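Local coordinates for protein putative primosome component (Streptococcus pyogenes serotype M3, PDB 2QGZ) that probably binds and hydrolyses ATP as a P-loop helicase loader, helping to deliver the replicative helicase to DNA during primosome assembly, at residues 108-114 with 182-188; 140-144 with 168-172; 155-161 with 253-259; 237-242 with 280-285. Residues are numbered along the deposited sequence.

Interaction 1: residues 108-114 with 182-188; sequences RIQLVSL and VSTTLLH
Five backbone hydrogen bonds zip residues 108-114 to 182-188 in parallel: Thr-184 N to Arg-108 O (3.2 Å), Gln-110 N to Thr-184 O (2.8 Å), Leu-186 N to Gln-110 O (2.8 Å), Val-112 N to Leu-186 O (3.0 Å) and His-188 N to Val-112 O (3.1 Å). Both strands are extended, their axes 4.6 Å apart at 17°, with Ile-109 beside Thr-184 and Val-112 beside Leu-187. On one face Leu-186 (chi1 m, chi2 t) sets CD1 3.5 Å from both Ile-109 CG2 and Leu-111 CD2. The other face carries Val-112, its CB 4.1 Å from Leu-187 CB, and Gln-110, its CB 3.6 Å from Thr-185 OG1. Ser-113, at phi/psi 64/44, turns the chain so that Leu-114 folds back, CD1 3.7 Å from Leu-186 CB. Strand 109-112 is the outermost of the parallel sheet within this chain; strand 184-188 bonds onward to 217-221. Backbone bonds hold the strands together; leucine and beta-branched packing suits this register, with Gln-110 and Thr-185 making their face more mixed.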
# COMPACT_ATOMS: atom_id res chain seq x y z
N ARG A 108 7.54 -7.71 11.90
CA ARG A 108 7.61 -8.12 10.50
C ARG A 108 7.08 -7.01 9.58
O ARG A 108 7.18 -7.11 8.35
CB ARG A 108 6.76 -9.37 10.24
CG ARG A 108 7.11 -10.59 11.04
CD ARG A 108 6.55 -11.83 10.35
NE ARG A 108 6.79 -13.05 11.10
CZ ARG A 108 6.12 -13.41 12.20
NH1 ARG A 108 5.16 -12.63 12.69
NH2 ARG A 108 6.43 -14.54 12.81
N ILE A 109 6.53 -5.97 10.18
CA ILE A 109 5.97 -4.84 9.44
C ILE A 109 6.93 -3.67 9.35
O ILE A 109 7.04 -2.87 10.29
CB ILE A 109 4.65 -4.35 10.09
CG1 ILE A 109 3.63 -5.49 10.11
CG2 ILE A 109 4.10 -3.17 9.33
CD1 ILE A 109 2.35 -5.13 10.82
N GLN A 110 7.63 -3.56 8.23
CA GLN A 110 8.58 -2.47 8.03
C GLN A 110 7.88 -1.16 7.68
O GLN A 110 6.94 -1.14 6.88
CB GLN A 110 9.58 -2.84 6.93
CG GLN A 110 10.63 -3.88 7.34
CD GLN A 110 10.02 -5.22 7.72
OE1 GLN A 110 10.15 -5.68 8.86
NE2 GLN A 110 9.35 -5.87 6.76
N LEU A 111 8.33 -0.08 8.30
CA LEU A 111 7.75 1.24 8.06
C LEU A 111 8.79 2.15 7.44
O LEU A 111 9.98 2.05 7.75
CB LEU A 111 7.28 1.88 9.36
CG LEU A 111 6.25 1.18 10.24
CD1 LEU A 111 6.02 2.04 11.47
CD2 LEU A 111 4.94 0.97 9.49
N VAL A 112 8.35 3.03 6.55
CA VAL A 112 9.23 3.98 5.89
C VAL A 112 8.53 5.32 5.91
O VAL A 112 7.60 5.56 5.14
CB VAL A 112 9.53 3.57 4.43
CG1 VAL A 112 10.30 4.69 3.73
CG2 VAL A 112 10.33 2.27 4.40
N SER A 113 8.99 6.19 6.81
CA SER A 113 8.44 7.53 6.96
C SER A 113 6.98 7.55 7.39
O SER A 113 6.17 8.30 6.85
CB SER A 113 8.62 8.30 5.65
OG SER A 113 9.97 8.24 5.22
N LEU A 114 6.66 6.71 8.36
CA LEU A 114 5.31 6.62 8.91
C LEU A 114 5.41 6.42 10.42
O LEU A 114 6.30 5.71 10.91
CB LEU A 114 4.55 5.44 8.28
CG LEU A 114 4.11 5.56 6.81
CD1 LEU A 114 3.58 4.23 6.30
CD2 LEU A 114 3.03 6.63 6.68
N VAL A 182 4.34 -13.59 6.74
CA VAL A 182 4.80 -12.61 5.78
C VAL A 182 5.09 -11.20 6.28
O VAL A 182 4.38 -10.66 7.12
CB VAL A 182 3.80 -12.52 4.60
CG1 VAL A 182 2.41 -12.29 5.13
CG2 VAL A 182 4.21 -11.41 3.64
N SER A 183 6.16 -10.62 5.73
CA SER A 183 6.59 -9.27 6.07
C SER A 183 5.92 -8.32 5.08
O SER A 183 5.69 -8.67 3.93
CB SER A 183 8.11 -9.14 5.93
OG SER A 183 8.80 -10.02 6.79
N THR A 184 5.60 -7.13 5.54
CA THR A 184 4.97 -6.13 4.69
C THR A 184 5.70 -4.83 4.94
O THR A 184 6.22 -4.62 6.03
CB THR A 184 3.47 -5.94 5.05
OG1 THR A 184 2.73 -7.13 4.77
CG2 THR A 184 2.87 -4.80 4.25
N THR A 185 5.75 -3.98 3.93
CA THR A 185 6.37 -2.68 4.08
C THR A 185 5.33 -1.62 3.78
O THR A 185 4.70 -1.65 2.72
CB THR A 185 7.56 -2.48 3.13
OG1 THR A 185 8.61 -3.39 3.49
CG2 THR A 185 8.09 -1.06 3.23
N LEU A 186 5.15 -0.72 4.73
CA LEU A 186 4.21 0.39 4.59
C LEU A 186 5.10 1.59 4.34
O LEU A 186 5.94 1.93 5.16
CB LEU A 186 3.41 0.56 5.88
CG LEU A 186 2.64 -0.68 6.32
CD1 LEU A 186 2.27 -0.59 7.79
CD2 LEU A 186 1.40 -0.82 5.47
N LEU A 187 4.91 2.23 3.20
CA LEU A 187 5.75 3.35 2.83
C LEU A 187 4.98 4.62 2.46
O LEU A 187 4.04 4.57 1.68
CB LEU A 187 6.63 2.90 1.66
CG LEU A 187 7.47 3.87 0.84
CD1 LEU A 187 8.64 3.11 0.23
CD2 LEU A 187 6.62 4.53 -0.24
N HIS A 188 5.37 5.74 3.05
CA HIS A 188 4.71 7.01 2.74
C HIS A 188 5.42 7.55 1.50
O HIS A 188 6.49 8.14 1.61
CB HIS A 188 4.85 7.99 3.90
CG HIS A 188 4.04 9.23 3.74
ND1 HIS A 188 4.60 10.49 3.66
CD2 HIS A 188 2.70 9.42 3.62
CE1 HIS A 188 3.65 11.39 3.50
NE2 HIS A 188 2.48 10.77 3.47

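Interaction 2: residues 140-144 with 168-172; sequences ILDFV and LLAAM
A methionine sulfur resting obliquely by a phenylalanine ring marks this otherwise aliphatic helix pair: Met-172 SD lies 4.6 Å from the centroid of the Phe-143 ring, 39° off its normal, and 3.9 Å from Phe-143 CD2, a Met-aromatic contact. Residues 140-144 and 168-172 are both alpha-helical, with Val-144 N bonded to Ile-140 O (3.2 Å) and Met-172 N to Leu-168 O (3.1 Å). The axes run in nearly the same direction, 22° apart (signed crossing angle -22°), with a closest approach of 10.5 Å. The backbones come nearest at Ile-140 and Met-172, whose CA atoms are 6.2 Å apart. Met-172, with chi1 and chi2 both t and chi3 p, reaches out unbranched and pliable between its partners: its SD meets Ile-140 CG1 at 3.7 Å and its CG meets Val-144 CG2 at 3.8 Å. Ile-140, chi1 off-rotamer at -107°, fills the remaining gap, with CG1 3.8 Å from Leu-168 CD2 and CD1 3.9 Å from Leu-169 CD1. Wholly apolar side chains suit this buried seam between two neighbouring helices on one face of the sheet in an alpha/beta P-loop fold. Beneath them, Ile-140 touches Leu-155 and Leu-168 touches Leu-157 on strand 154-158, while Phe-143 meets Phe-252 of strand 251-255 edge-to-face.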
# COMPACT_ATOMS: atom_id res chain seq x y z
N ILE A 140 -9.91 -7.16 1.66
CA ILE A 140 -8.71 -7.29 2.47
C ILE A 140 -8.68 -8.68 3.14
O ILE A 140 -7.62 -9.28 3.28
CB ILE A 140 -8.66 -6.15 3.54
CG1 ILE A 140 -7.59 -5.14 3.13
CG2 ILE A 140 -8.37 -6.69 4.92
CD1 ILE A 140 -7.97 -4.31 1.93
N LEU A 141 -9.85 -9.20 3.52
CA LEU A 141 -9.90 -10.52 4.15
C LEU A 141 -9.64 -11.63 3.13
O LEU A 141 -9.05 -12.65 3.47
CB LEU A 141 -11.26 -10.74 4.83
CG LEU A 141 -11.58 -9.81 5.99
CD1 LEU A 141 -12.89 -10.24 6.63
CD2 LEU A 141 -10.45 -9.83 7.00
N ASP A 142 -10.09 -11.44 1.90
CA ASP A 142 -9.86 -12.43 0.86
C ASP A 142 -8.37 -12.51 0.56
O ASP A 142 -7.83 -13.60 0.35
CB ASP A 142 -10.58 -12.07 -0.44
CG ASP A 142 -12.09 -12.23 -0.33
OD1 ASP A 142 -12.54 -13.16 0.40
OD2 ASP A 142 -12.81 -11.44 -0.99
N PHE A 143 -7.72 -11.35 0.55
CA PHE A 143 -6.30 -11.30 0.26
C PHE A 143 -5.50 -12.08 1.29
O PHE A 143 -4.66 -12.90 0.94
CB PHE A 143 -5.79 -9.86 0.23
CG PHE A 143 -4.37 -9.74 -0.22
CD1 PHE A 143 -4.06 -9.60 -1.57
CD2 PHE A 143 -3.32 -9.85 0.70
CE1 PHE A 143 -2.74 -9.58 -2.00
CE2 PHE A 143 -2.00 -9.82 0.28
CZ PHE A 143 -1.70 -9.68 -1.08
N VAL A 144 -5.75 -11.81 2.57
CA VAL A 144 -5.05 -12.50 3.64
C VAL A 144 -5.32 -14.00 3.58
O VAL A 144 -4.41 -14.82 3.67
CB VAL A 144 -5.48 -11.96 5.02
CG1 VAL A 144 -4.91 -12.83 6.12
CG2 VAL A 144 -5.01 -10.54 5.18
N LEU A 168 -6.61 0.75 7.28
CA LEU A 168 -7.22 -0.48 6.78
C LEU A 168 -6.13 -1.41 6.21
O LEU A 168 -6.09 -2.60 6.51
CB LEU A 168 -8.23 -0.14 5.68
CG LEU A 168 -9.32 -1.12 5.23
CD1 LEU A 168 -9.52 -0.93 3.74
CD2 LEU A 168 -8.95 -2.56 5.51
N LEU A 169 -5.26 -0.84 5.38
CA LEU A 169 -4.17 -1.59 4.77
C LEU A 169 -3.15 -2.01 5.82
O LEU A 169 -2.56 -3.09 5.73
CB LEU A 169 -3.52 -0.74 3.67
CG LEU A 169 -3.90 -1.03 2.22
CD1 LEU A 169 -5.36 -1.44 2.11
CD2 LEU A 169 -3.60 0.19 1.35
N ALA A 170 -2.94 -1.17 6.83
CA ALA A 170 -2.02 -1.52 7.90
C ALA A 170 -2.59 -2.70 8.69
O ALA A 170 -1.84 -3.57 9.18
CB ALA A 170 -1.80 -0.33 8.81
N ALA A 171 -3.91 -2.73 8.83
CA ALA A 171 -4.55 -3.83 9.56
C ALA A 171 -4.36 -5.13 8.78
O ALA A 171 -4.23 -6.21 9.37
CB ALA A 171 -6.03 -3.55 9.76
N MET A 172 -4.37 -5.02 7.46
CA MET A 172 -4.18 -6.18 6.60
C MET A 172 -2.75 -6.69 6.81
O MET A 172 -2.53 -7.89 6.91
CB MET A 172 -4.39 -5.80 5.12
CG MET A 172 -4.27 -6.96 4.15
SD MET A 172 -4.14 -6.41 2.41
CE MET A 172 -2.48 -5.65 2.45

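Interaction 3: residues 155-161 with 253-259; sequences LYLYGDM and FTSNYSF
Tyr-156 lays one face of its ring against Phe-259, whose CE1 lies 3.4 Å from Tyr-156 CG; the ring centroids are 4.5 Å apart and the planes are inclined at 47°. With chi1 t, the tyrosine reaches along the segment 253-259, so that its OH donates to Tyr-257 O (2.7 Å) and its CD2 lies 3.7 Å from Phe-253 CB. An aromatic ring ending in a hydroxyl fits here, filling the buried space and still satisfying a loop carbonyl. Below it, strands 155-158 and 253-255 run parallel, axes 4.5 Å apart at 17°, pairing Tyr-156 with Phe-253, Leu-157 with Thr-254 and Tyr-158 with Ser-255. Their ladder consists of Phe-253 N to Leu-155 O (2.9 Å), Leu-157 N to Phe-253 O (2.9 Å), Ser-255 N to Leu-157 O (2.8 Å) and Gly-159 N to Ser-255 O (3.0 Å). At the end of strand 253-255, Ser-255 OG accepts from Tyr-257 N (3.1 Å) in an ST turn, and Ser-258 CB sits over the Tyr-158 ring, 3.6 Å from its centroid, a CH-pi contact. Gly-159 opens a probable Walker A loop, and the Thr-254 side chain, hydrogen-bonded through OG1 to Asp-221 and Asp-222, is about 4 Å from a bound phosphate, probably from the crystallisation liquor. Backbone bonds join the strands, a hydroxyl partners a carbonyl, and Gly-159 and Thr-254 place the strand ends at a probable nucleotide site.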
# COMPACT_ATOMS: atom_id res chain seq x y z
N LEU A 155 -4.70 -3.76 -3.72
CA LEU A 155 -5.80 -2.81 -3.78
C LEU A 155 -5.32 -1.37 -3.92
O LEU A 155 -4.27 -1.01 -3.40
CB LEU A 155 -6.67 -2.92 -2.53
CG LEU A 155 -7.73 -4.02 -2.43
CD1 LEU A 155 -7.08 -5.39 -2.37
CD2 LEU A 155 -8.55 -3.78 -1.17
N TYR A 156 -6.08 -0.58 -4.65
CA TYR A 156 -5.81 0.84 -4.82
C TYR A 156 -6.99 1.50 -4.09
O TYR A 156 -8.11 1.53 -4.61
CB TYR A 156 -5.79 1.21 -6.31
CG TYR A 156 -5.56 2.69 -6.60
CD1 TYR A 156 -6.63 3.60 -6.58
CD2 TYR A 156 -4.29 3.18 -6.93
CE1 TYR A 156 -6.43 4.94 -6.87
CE2 TYR A 156 -4.09 4.52 -7.22
CZ TYR A 156 -5.16 5.40 -7.20
OH TYR A 156 -4.98 6.73 -7.50
N LEU A 157 -6.74 1.97 -2.87
CA LEU A 157 -7.77 2.60 -2.04
C LEU A 157 -7.70 4.11 -2.13
O LEU A 157 -6.70 4.71 -1.75
CB LEU A 157 -7.60 2.23 -0.57
CG LEU A 157 -8.06 0.86 -0.08
CD1 LEU A 157 -7.80 0.74 1.42
CD2 LEU A 157 -9.53 0.70 -0.37
N TYR A 158 -8.77 4.73 -2.59
CA TYR A 158 -8.75 6.17 -2.66
C TYR A 158 -10.00 6.77 -2.02
O TYR A 158 -11.06 6.14 -1.97
CB TYR A 158 -8.59 6.61 -4.11
CG TYR A 158 -9.87 6.60 -4.91
CD1 TYR A 158 -10.67 7.74 -4.99
CD2 TYR A 158 -10.28 5.46 -5.60
CE1 TYR A 158 -11.84 7.75 -5.74
CE2 TYR A 158 -11.45 5.45 -6.34
CZ TYR A 158 -12.23 6.60 -6.41
OH TYR A 158 -13.40 6.61 -7.12
N GLY A 159 -9.86 8.00 -1.53
CA GLY A 159 -10.96 8.69 -0.89
C GLY A 159 -10.44 9.91 -0.16
O GLY A 159 -9.25 10.23 -0.26
N ASP A 160 -11.31 10.59 0.57
CA ASP A 160 -10.91 11.78 1.30
C ASP A 160 -9.75 11.53 2.26
O ASP A 160 -9.48 10.39 2.66
CB ASP A 160 -12.10 12.37 2.07
CG ASP A 160 -13.25 12.76 1.16
OD1 ASP A 160 -13.08 12.71 -0.09
OD2 ASP A 160 -14.33 13.12 1.69
N MET A 161 -9.07 12.61 2.62
CA MET A 161 -7.92 12.56 3.50
C MET A 161 -8.34 12.30 4.95
O MET A 161 -9.35 12.83 5.42
CB MET A 161 -7.17 13.88 3.38
CG MET A 161 -5.78 13.90 4.00
SD MET A 161 -4.91 15.46 3.63
CE MET A 161 -5.49 16.50 5.00
N PHE A 253 -1.90 0.50 -2.82
CA PHE A 253 -1.73 1.95 -2.85
C PHE A 253 -2.91 2.61 -2.14
O PHE A 253 -3.96 2.00 -1.97
CB PHE A 253 -1.75 2.51 -4.29
CG PHE A 253 -0.87 1.77 -5.26
CD1 PHE A 253 -1.28 0.56 -5.81
CD2 PHE A 253 0.34 2.33 -5.67
CE1 PHE A 253 -0.49 -0.09 -6.77
CE2 PHE A 253 1.14 1.69 -6.63
CZ PHE A 253 0.72 0.47 -7.18
N THR A 254 -2.72 3.86 -1.73
CA THR A 254 -3.80 4.65 -1.14
C THR A 254 -3.63 6.00 -1.84
O THR A 254 -2.51 6.38 -2.20
CB THR A 254 -3.65 4.87 0.38
OG1 THR A 254 -2.48 5.65 0.63
CG2 THR A 254 -3.55 3.55 1.13
N SER A 255 -4.71 6.72 -2.03
CA SER A 255 -4.60 8.00 -2.71
C SER A 255 -5.85 8.86 -2.51
O SER A 255 -6.89 8.36 -2.08
CB SER A 255 -4.38 7.74 -4.21
OG SER A 255 -4.28 8.94 -4.95
N ASN A 256 -5.73 10.15 -2.80
CA ASN A 256 -6.87 11.06 -2.69
C ASN A 256 -7.59 11.08 -4.04
O ASN A 256 -8.71 11.58 -4.15
CB ASN A 256 -6.40 12.48 -2.35
CG ASN A 256 -5.81 12.59 -0.97
OD1 ASN A 256 -6.44 12.22 0.02
ND2 ASN A 256 -4.59 13.10 -0.88
N TYR A 257 -6.94 10.50 -5.05
CA TYR A 257 -7.49 10.48 -6.41
C TYR A 257 -7.76 9.07 -6.92
O TYR A 257 -7.07 8.12 -6.58
CB TYR A 257 -6.52 11.15 -7.38
CG TYR A 257 -5.95 12.47 -6.91
CD1 TYR A 257 -6.75 13.62 -6.85
CD2 TYR A 257 -4.62 12.56 -6.49
CE1 TYR A 257 -6.22 14.83 -6.40
CE2 TYR A 257 -4.09 13.77 -6.03
CZ TYR A 257 -4.90 14.90 -5.99
OH TYR A 257 -4.38 16.08 -5.52
N SER A 258 -8.77 8.96 -7.78
CA SER A 258 -9.13 7.70 -8.41
C SER A 258 -8.11 7.50 -9.53
O SER A 258 -7.27 8.37 -9.74
CB SER A 258 -10.52 7.79 -9.02
OG SER A 258 -10.54 8.72 -10.09
N PHE A 259 -8.19 6.38 -10.24
CA PHE A 259 -7.27 6.12 -11.34
C PHE A 259 -7.27 7.29 -12.32
O PHE A 259 -6.24 7.94 -12.53
CB PHE A 259 -7.65 4.86 -12.10
CG PHE A 259 -7.20 3.59 -11.45
CD1 PHE A 259 -6.09 3.58 -10.60
CD2 PHE A 259 -7.85 2.39 -11.71
CE1 PHE A 259 -5.64 2.40 -10.03
CE2 PHE A 259 -7.42 1.20 -11.14
CZ PHE A 259 -6.31 1.21 -10.30

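Interaction 4: residues 237-242 with 280-285; sequences LQVILQ and RVMERV
The polar part of this contact centres on Gln-238 OE1, which accepts from Arg-284 NE at 2.7 Å and from Arg-284 NH2 at 3.0 Å, a two-pronged grip by the guanidinium edge. Gln-238 (chi1 t, chi2 m) brings its amide oxygen to the arginine, whose chi1 m, chi2 t and chi3 t extend it toward helix 237-247. The same OE1 lies over the Arg-280 guanidinium, 3.2 Å from Arg-280 NE. Gln-242 CG covers one face of the Arg-284 guanidinium, 3.5 Å from NH2. Helices 237-242 and 281-285 cross at 37°, axes 9.6 Å apart, with Gln-238 CA 5.3 Å from Val-281 CA; within the alpha/beta P-loop fold, helix 237-247 leads into strand 251-255 and helix 281-288 into strand 289-293. Apolar packing lies on the inward side, where leucine and valine fit: Leu-237 CD1 meets Val-281 CG2 at 3.4 Å, and Leu-241 CD2 meets Val-285 CG2 at 4.0 Å. Leu-237 and Leu-241 also touch Leu-220 of strand 217-221, while Val-285 packs on Phe-259.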
# COMPACT_ATOMS: atom_id res chain seq x y z
N LEU A 237 9.66 5.04 -9.19
CA LEU A 237 8.38 4.37 -9.03
C LEU A 237 8.15 3.43 -10.21
O LEU A 237 7.74 2.28 -10.03
CB LEU A 237 7.26 5.41 -8.97
CG LEU A 237 5.91 5.08 -8.32
CD1 LEU A 237 4.81 5.23 -9.34
CD2 LEU A 237 5.92 3.68 -7.72
N GLN A 238 8.42 3.92 -11.41
CA GLN A 238 8.23 3.15 -12.63
C GLN A 238 9.03 1.85 -12.60
O GLN A 238 8.52 0.80 -12.96
CB GLN A 238 8.64 4.00 -13.84
CG GLN A 238 8.02 3.57 -15.16
CD GLN A 238 8.65 2.33 -15.73
OE1 GLN A 238 7.98 1.48 -16.32
NE2 GLN A 238 9.97 2.21 -15.57
N VAL A 239 10.28 1.92 -12.14
CA VAL A 239 11.11 0.72 -12.10
C VAL A 239 10.68 -0.24 -11.00
O VAL A 239 10.66 -1.45 -11.20
CB VAL A 239 12.60 1.09 -11.91
CG1 VAL A 239 13.48 -0.16 -12.06
CG2 VAL A 239 13.00 2.12 -12.94
N ILE A 240 10.34 0.30 -9.83
CA ILE A 240 9.90 -0.53 -8.73
C ILE A 240 8.64 -1.27 -9.15
O ILE A 240 8.52 -2.47 -8.96
CB ILE A 240 9.59 0.31 -7.46
CG1 ILE A 240 10.90 0.75 -6.79
CG2 ILE A 240 8.74 -0.49 -6.47
CD1 ILE A 240 10.69 1.67 -5.61
N LEU A 241 7.69 -0.55 -9.74
CA LEU A 241 6.45 -1.18 -10.16
C LEU A 241 6.73 -2.22 -11.25
O LEU A 241 6.23 -3.35 -11.19
CB LEU A 241 5.46 -0.12 -10.65
CG LEU A 241 4.34 0.33 -9.68
CD1 LEU A 241 4.77 0.21 -8.22
CD2 LEU A 241 3.93 1.76 -10.01
N GLN A 242 7.56 -1.85 -12.22
CA GLN A 242 7.91 -2.75 -13.32
C GLN A 242 8.47 -4.06 -12.76
O GLN A 242 8.06 -5.14 -13.15
CB GLN A 242 8.97 -2.10 -14.20
CG GLN A 242 9.47 -2.97 -15.30
CD GLN A 242 10.46 -2.25 -16.19
OE1 GLN A 242 10.57 -2.53 -17.38
NE2 GLN A 242 11.20 -1.32 -15.60
N ARG A 280 2.93 5.22 -18.73
CA ARG A 280 2.94 3.77 -18.59
C ARG A 280 3.07 3.39 -17.12
O ARG A 280 2.85 2.24 -16.74
CB ARG A 280 4.07 3.14 -19.42
CG ARG A 280 5.49 3.47 -18.99
CD ARG A 280 6.46 2.47 -19.62
NE ARG A 280 7.86 2.74 -19.30
CZ ARG A 280 8.84 1.87 -19.48
NH1 ARG A 280 8.59 0.66 -19.98
NH2 ARG A 280 10.09 2.19 -19.16
N VAL A 281 3.43 4.36 -16.29
CA VAL A 281 3.55 4.13 -14.86
C VAL A 281 2.14 3.93 -14.33
O VAL A 281 1.91 3.15 -13.40
CB VAL A 281 4.18 5.34 -14.13
CG1 VAL A 281 3.34 6.57 -14.36
CG2 VAL A 281 4.28 5.05 -12.65
N MET A 282 1.18 4.62 -14.95
CA MET A 282 -0.22 4.53 -14.57
C MET A 282 -0.82 3.19 -15.02
O MET A 282 -1.74 2.68 -14.39
CB MET A 282 -0.99 5.70 -15.18
CG MET A 282 -2.28 6.05 -14.47
SD MET A 282 -2.04 6.45 -12.72
CE MET A 282 -2.96 5.10 -11.97
N GLU A 283 -0.29 2.63 -16.10
CA GLU A 283 -0.78 1.35 -16.60
C GLU A 283 -0.29 0.22 -15.69
O GLU A 283 -0.91 -0.84 -15.61
CB GLU A 283 -0.29 1.11 -18.04
N ARG A 284 0.82 0.45 -15.00
CA ARG A 284 1.35 -0.55 -14.08
C ARG A 284 0.53 -0.55 -12.80
O ARG A 284 0.30 -1.61 -12.19
CB ARG A 284 2.82 -0.26 -13.77
CG ARG A 284 3.75 -0.39 -14.97
CD ARG A 284 5.20 -0.46 -14.51
NE ARG A 284 6.15 -0.42 -15.62
CZ ARG A 284 6.37 -1.42 -16.47
NH1 ARG A 284 5.72 -2.57 -16.36
NH2 ARG A 284 7.27 -1.27 -17.43
N VAL A 285 0.07 0.63 -12.38
CA VAL A 285 -0.76 0.73 -11.19
C VAL A 285 -2.06 -0.04 -11.44
O VAL A 285 -2.47 -0.86 -10.61
CB VAL A 285 -1.10 2.19 -10.85
CG1 VAL A 285 -1.97 2.25 -9.61
CG2 VAL A 285 0.17 2.98 -10.61

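How the interactions relate
Interactions 1 and 3 belong to one parallel sheet, 1 at its edge strand and 3 further across, with centres about 18 Å apart on opposite sides of the chain's centre; both rely on backbone ladders. Interactions 2 and 4 are helix pairs, about 22 Å apart between centres and on opposite sides of the chain's centre. Interaction 2 is fully buried and apolar, touching the sheet of interaction 3 through Leu-169 and Leu-157 and interaction 1 through Ala-170 and Leu-186. Interaction 4 is partly buried and combines two glutamine-arginine hydrogen bonds with its apolar side, and meets interaction 3 where Val-285 packs against Tyr-156 and Phe-259.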